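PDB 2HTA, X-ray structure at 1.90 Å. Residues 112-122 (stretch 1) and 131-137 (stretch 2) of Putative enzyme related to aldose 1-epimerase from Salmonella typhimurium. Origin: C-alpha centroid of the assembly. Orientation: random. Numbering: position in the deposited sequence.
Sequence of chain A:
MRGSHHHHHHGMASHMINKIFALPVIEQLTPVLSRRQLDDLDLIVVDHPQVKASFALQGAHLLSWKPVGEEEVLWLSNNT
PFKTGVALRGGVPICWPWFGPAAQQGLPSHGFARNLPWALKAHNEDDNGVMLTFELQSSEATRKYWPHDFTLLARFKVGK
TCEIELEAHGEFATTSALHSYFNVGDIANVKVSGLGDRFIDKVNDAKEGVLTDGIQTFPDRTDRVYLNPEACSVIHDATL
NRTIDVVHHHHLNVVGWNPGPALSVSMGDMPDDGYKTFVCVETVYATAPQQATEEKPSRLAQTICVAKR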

# COMPACT_ATOMS: atom_id res chain seq x y z
N PHE A 112 8.13 1.35 11.11
CA PHE A 112 9.49 1.35 10.55
C PHE A 112 9.73 0.24 9.49
O PHE A 112 10.77 0.22 8.83
CB PHE A 112 10.53 1.28 11.68
CG PHE A 112 10.37 0.10 12.56
CD1 PHE A 112 9.81 0.25 13.83
CD2 PHE A 112 10.74 -1.18 12.14
CE1 PHE A 112 9.68 -0.84 14.67
CE2 PHE A 112 10.61 -2.29 13.00
CZ PHE A 112 10.04 -2.11 14.27
N ALA A 113 8.78 -0.67 9.33
CA ALA A 113 8.98 -1.77 8.34
C ALA A 113 9.15 -1.27 6.90
O ALA A 113 9.87 -1.88 6.11
CB ALA A 113 7.83 -2.75 8.45
N ARG A 114 8.54 -0.13 6.57
CA ARG A 114 8.58 0.41 5.18
C ARG A 114 9.93 1.03 4.87
O ARG A 114 10.22 1.43 3.72
CB ARG A 114 7.44 1.40 4.98
CG ARG A 114 7.49 2.66 5.90
CD ARG A 114 6.26 3.46 5.62
NE ARG A 114 6.22 4.71 6.36
CZ ARG A 114 5.68 5.83 5.91
NH1 ARG A 114 5.15 5.89 4.69
NH2 ARG A 114 5.68 6.93 6.70
N ASN A 115 10.75 1.18 5.92
CA ASN A 115 12.07 1.83 5.78
C ASN A 115 13.24 0.86 5.70
O ASN A 115 14.37 1.26 5.34
CB ASN A 115 12.34 2.77 6.98
CG ASN A 115 11.24 3.81 7.19
OD1 ASN A 115 10.26 3.57 7.93
ND2 ASN A 115 11.35 4.93 6.50
N LEU A 116 13.00 -0.41 5.95
CA LEU A 116 14.09 -1.40 6.07
C LEU A 116 14.09 -2.39 4.90
O LEU A 116 13.03 -2.64 4.32
CB LEU A 116 13.93 -2.18 7.38
CG LEU A 116 13.97 -1.34 8.65
CD1 LEU A 116 13.58 -2.26 9.83
CD2 LEU A 116 15.41 -0.77 8.83
N PRO A 117 15.27 -2.96 4.57
CA PRO A 117 15.35 -3.93 3.51
C PRO A 117 14.78 -5.26 3.94
O PRO A 117 15.19 -5.79 4.99
CB PRO A 117 16.86 -4.03 3.24
CG PRO A 117 17.55 -3.57 4.57
CD PRO A 117 16.59 -2.64 5.16
N TRP A 118 13.85 -5.77 3.14
CA TRP A 118 13.32 -7.15 3.31
C TRP A 118 13.98 -8.13 2.32
O TRP A 118 14.39 -7.75 1.23
CB TRP A 118 11.82 -7.24 3.01
CG TRP A 118 10.90 -6.38 3.86
CD1 TRP A 118 11.09 -5.06 4.20
CD2 TRP A 118 9.63 -6.77 4.40
NE1 TRP A 118 10.01 -4.61 4.94
CE2 TRP A 118 9.09 -5.62 5.08
CE3 TRP A 118 8.91 -7.96 4.41
CZ2 TRP A 118 7.82 -5.63 5.72
CZ3 TRP A 118 7.63 -7.98 5.05
CH2 TRP A 118 7.11 -6.83 5.71
N ALA A 119 14.01 -9.39 2.70
CA ALA A 119 14.62 -10.42 1.84
C ALA A 119 13.49 -10.96 0.96
O ALA A 119 12.38 -11.07 1.42
CB ALA A 119 15.23 -11.55 2.73
N LEU A 120 13.79 -11.28 -0.27
CA LEU A 120 12.86 -12.07 -1.05
C LEU A 120 13.13 -13.52 -0.75
O LEU A 120 14.14 -14.12 -1.21
CB LEU A 120 13.03 -11.74 -2.52
CG LEU A 120 12.31 -12.66 -3.53
CD1 LEU A 120 10.80 -12.48 -3.29
CD2 LEU A 120 12.61 -12.31 -5.00
N LYS A 121 12.24 -14.13 0.05
CA LYS A 121 12.45 -15.45 0.60
C LYS A 121 12.00 -16.52 -0.37
O LYS A 121 12.64 -17.60 -0.43
CB LYS A 121 11.64 -15.58 1.90
CG LYS A 121 11.87 -16.81 2.69
CD LYS A 121 10.89 -16.88 3.90
CE LYS A 121 11.31 -18.01 4.85
NZ LYS A 121 12.78 -17.93 5.25
N ALA A 122 10.92 -16.29 -1.10
CA ALA A 122 10.36 -17.35 -1.98
C ALA A 122 9.57 -16.74 -3.09
O ALA A 122 9.13 -15.61 -2.98
CB ALA A 122 9.49 -18.33 -1.18
N MET A 131 3.80 -15.43 -7.55
CA MET A 131 3.63 -15.29 -6.08
C MET A 131 4.96 -14.97 -5.49
O MET A 131 5.95 -15.58 -5.91
CB MET A 131 3.19 -16.64 -5.47
CG MET A 131 1.84 -17.20 -5.95
SD MET A 131 1.62 -18.89 -5.17
CE MET A 131 1.76 -18.51 -3.39
N LEU A 132 5.02 -14.09 -4.48
CA LEU A 132 6.32 -13.74 -3.88
C LEU A 132 6.14 -13.61 -2.37
O LEU A 132 5.09 -13.14 -1.91
CB LEU A 132 6.81 -12.37 -4.39
CG LEU A 132 7.03 -12.12 -5.89
CD1 LEU A 132 5.73 -11.62 -6.49
CD2 LEU A 132 8.12 -11.04 -6.03
N THR A 133 7.17 -14.02 -1.63
CA THR A 133 7.16 -13.88 -0.17
C THR A 133 8.40 -13.11 0.22
O THR A 133 9.50 -13.53 -0.10
CB THR A 133 7.23 -15.19 0.50
OG1 THR A 133 6.08 -15.97 0.13
CG2 THR A 133 7.18 -14.99 2.00
N PHE A 134 8.20 -12.01 0.93
CA PHE A 134 9.31 -11.19 1.46
C PHE A 134 9.32 -11.37 2.97
O PHE A 134 8.26 -11.58 3.62
CB PHE A 134 9.06 -9.71 1.12
CG PHE A 134 9.13 -9.39 -0.34
CD1 PHE A 134 7.98 -9.49 -1.18
CD2 PHE A 134 10.34 -9.02 -0.91
CE1 PHE A 134 8.07 -9.16 -2.57
CE2 PHE A 134 10.41 -8.67 -2.27
CZ PHE A 134 9.30 -8.74 -3.09
N GLU A 135 10.51 -11.25 3.58
CA GLU A 135 10.59 -11.43 5.04
C GLU A 135 11.42 -10.28 5.66
O GLU A 135 12.46 -9.91 5.13
CB GLU A 135 11.32 -12.74 5.31
CG GLU A 135 11.45 -13.05 6.80
CD GLU A 135 12.13 -14.40 7.01
OE1 GLU A 135 13.36 -14.49 6.88
OE2 GLU A 135 11.43 -15.40 7.24
N LEU A 136 10.97 -9.80 6.82
CA LEU A 136 11.74 -8.84 7.60
C LEU A 136 11.91 -9.42 8.98
O LEU A 136 10.98 -10.01 9.53
CB LEU A 136 11.03 -7.49 7.67
CG LEU A 136 11.83 -6.40 8.45
CD1 LEU A 136 12.96 -5.86 7.55
CD2 LEU A 136 10.86 -5.29 8.73
N GLN A 137 13.13 -9.32 9.56
CA GLN A 137 13.33 -9.81 10.93
C GLN A 137 13.91 -8.73 11.80
O GLN A 137 14.60 -7.83 11.32
CB GLN A 137 14.25 -11.01 10.96
CG GLN A 137 13.58 -12.24 10.28
CD GLN A 137 14.34 -13.48 10.51
OE1 GLN A 137 15.36 -13.69 9.88
NE2 GLN A 137 13.86 -14.33 11.43

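The antiparallel pairing of these two strands is interrupted by a beta bulge: between Leu-120 and Ala-122 the register slips by one residue, so that one carbonyl serves two amides. Thr-133 O accepts a hydrogen bond from Lys-121 N at 2.8 Å and a longer one from Ala-122 N at 3.3 Å. The extra residue is accommodated by the backbone of Lys-121, whose phi/psi of -86/-37° departs from the extended conformation of its neighbours. Thr-133 N completes the bulge by donating to Ala-122 O at 2.9 Å. Before it, Ala-119 and Glu-135 form a reciprocal pair, Ala-119 N to Glu-135 O and Glu-135 N to Ala-119 O, each 2.9 Å.

The side chains sort by face. Ala-119, Ala-122, Thr-133 and Glu-135 share one, where small or polar groups suit a partly open surface. Lys-121, its chain extended through chi3, brings NZ to 3.5 Å from Glu-135 OE2, a rather long salt bridge that links the bulge residue to the opposing strand.

On the other face lie Leu-120 and Phe-134, a non-hydrogen-bonded pair whose CA atoms are 4.4 Å apart. Leu-120 CD1 sits over the Phe-134 ring, 4.1 Å from its centroid, in a CH-pi contact; the same methyl reaches Leu-132 CD2 at 4.1 Å. One methyl of leucine is thus enough to cover an aromatic face and touch a second apolar side chain.

Ahead of the strand, Trp-118 offers a broad apolar surface. Leu-136 CB lies over its five-membered ring, 3.8 Å from the centroid, while Trp-118 CE3 approaches Phe-134 CB at 3.7 Å. Trp-118 NE1 donates a nearly linear hydrogen bond to Ala-113 O at 3.0 Å, tying the ring to the preceding loop. Leu-136 also packs against that loop, its CD2 4.0 Å from Ala-113 CB and its CD1 3.8 Å from Leu-116 CB.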